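PDB 6N7O: GIL01 gp7 from Bacillus phage pGIL01, which inhibits the LexA repressor of its bacterial host, probably by binding it directly. Local coordinates for the interface of chains A and B. Sequence-based numbering; all coordinates share one arbitrary frame. Chains: chain A/B, GIL01 gp7.

The interface of chains A and B. Residues chain A 3-4, 7-8, 11; chain B 3, 32, 35.
Helix 2-16 of chain A packs against the two-helix surface of chain B in a helical homodimer whose two chains are related by a two-fold axis, so the contact recurs with the chains exchanged; whether this pairing persists in solution the structure alone does not show. The meeting surface on chain B is made by B:Met3 of its own helix 2-16, by B:Met32 near the end of helix 24-34 and by B:Thr35 in the loop just after it. A:Arg4 supplies the polar grip. Its CG stands anti to the backbone N (chi1 -175°) and its outer chain is stretched out as far as NE, which brings the guanidinium edge-on to the backbone carbonyl of B:Thr35. Both donors share that one oxygen, lying in the guanidinium plane: NE gives the straighter bond, 3.1 Å to B:Thr35 O along a carbonyl lone pair, while NH2 reaches B:Thr35 O at 3.3 Å from above the carbonyl plane. This side-on fork fixes the rotation of the guanidinium, and its charge may polarise the carbonyl. The threonine is itself oriented from within chain B: its hydroxyl OG1, on the side flanked by both the backbone N and the carbonyl carbon (chi1 65°), donates to the backbone carbonyl of B:Met32, with OG1 and O 2.6 Å apart. The methyl CG2 is thereby directed at chain A, into a cluster of branch tips. A:Leu7 crosses it obliquely, CD2 to B:Thr35 CG2 at 3.6 Å; A:Ile11 comes tip to tip through CD1, 3.7 Å from the same CG2; A:Leu8 adds CD2, its side chain roughly perpendicular to the threonine's. A:Ile11 CD1 also touches the sulfur of B:Met32, whose chain is folded at chi2 and chi3. B:Met3 lies across A:Arg4, nearly perpendicular to it, its SD 3.7 Å from A:Arg4 CA. A bend at chi3 (-55°) sets the terminal methyl CE against the aliphatic stem, 3.7 Å from A:Arg4 CG. A:Met3 runs antiparallel alongside B:Met3, its CG near the sulfur.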
# COMPACT_ATOMS: atom_id res chain seq x y z
N MET A 3 3.89 -9.02 -8.63
CA MET A 3 3.16 -8.21 -7.66
C MET A 3 4.01 -7.92 -6.43
O MET A 3 4.01 -6.79 -5.92
CB MET A 3 1.86 -8.89 -7.25
CG MET A 3 1.08 -8.05 -6.27
SD MET A 3 -0.56 -8.70 -5.93
CE MET A 3 -1.20 -8.65 -7.61
N ARG A 4 4.74 -8.92 -5.93
CA ARG A 4 5.59 -8.69 -4.76
C ARG A 4 6.68 -7.67 -5.06
O ARG A 4 6.99 -6.82 -4.23
CB ARG A 4 6.20 -10.00 -4.29
CG ARG A 4 7.00 -9.85 -3.00
CD ARG A 4 7.40 -11.20 -2.41
NE ARG A 4 8.06 -11.04 -1.12
CZ ARG A 4 9.36 -10.80 -0.99
NH1 ARG A 4 10.13 -10.72 -2.06
NH2 ARG A 4 9.88 -10.65 0.22
N LEU A 7 5.09 -4.35 -5.00
CA LEU A 7 4.83 -3.93 -3.63
C LEU A 7 6.10 -3.41 -2.98
O LEU A 7 6.10 -2.34 -2.36
CB LEU A 7 4.24 -5.09 -2.83
CG LEU A 7 3.96 -4.80 -1.35
CD1 LEU A 7 2.97 -3.62 -1.20
CD2 LEU A 7 3.42 -6.04 -0.64
N LEU A 8 7.21 -4.14 -3.11
CA LEU A 8 8.46 -3.68 -2.54
C LEU A 8 8.89 -2.33 -3.13
O LEU A 8 9.38 -1.46 -2.41
CB LEU A 8 9.55 -4.73 -2.74
CG LEU A 8 9.45 -5.88 -1.72
CD1 LEU A 8 10.39 -7.03 -2.03
CD2 LEU A 8 9.70 -5.36 -0.29
N ILE A 11 6.95 0.28 -1.36
CA ILE A 11 7.54 0.49 -0.05
C ILE A 11 8.79 1.37 -0.15
O ILE A 11 9.01 2.26 0.68
CB ILE A 11 7.85 -0.86 0.62
CG1 ILE A 11 6.55 -1.58 0.97
CG2 ILE A 11 8.69 -0.67 1.87
CD1 ILE A 11 6.75 -3.05 1.34
N MET B 3 -1.44 -12.58 -1.04
CA MET B 3 -0.90 -11.22 -1.00
C MET B 3 -1.88 -10.23 -1.60
O MET B 3 -2.08 -9.13 -1.05
CB MET B 3 0.44 -11.13 -1.76
CG MET B 3 0.84 -9.67 -2.09
SD MET B 3 2.46 -9.43 -2.87
CE MET B 3 3.52 -10.25 -1.69
N MET B 32 5.02 -3.97 4.77
CA MET B 32 6.11 -4.90 5.04
C MET B 32 5.59 -6.22 5.58
O MET B 32 6.11 -7.29 5.26
CB MET B 32 7.12 -4.31 6.02
CG MET B 32 8.19 -3.43 5.41
SD MET B 32 9.24 -4.24 4.19
CE MET B 32 9.36 -5.92 4.81
N THR B 35 4.64 -8.44 2.73
CA THR B 35 5.71 -9.02 1.92
C THR B 35 6.23 -10.34 2.46
O THR B 35 7.00 -11.01 1.76
CB THR B 35 6.89 -8.05 1.80
OG1 THR B 35 7.48 -7.84 3.08
CG2 THR B 35 6.43 -6.71 1.23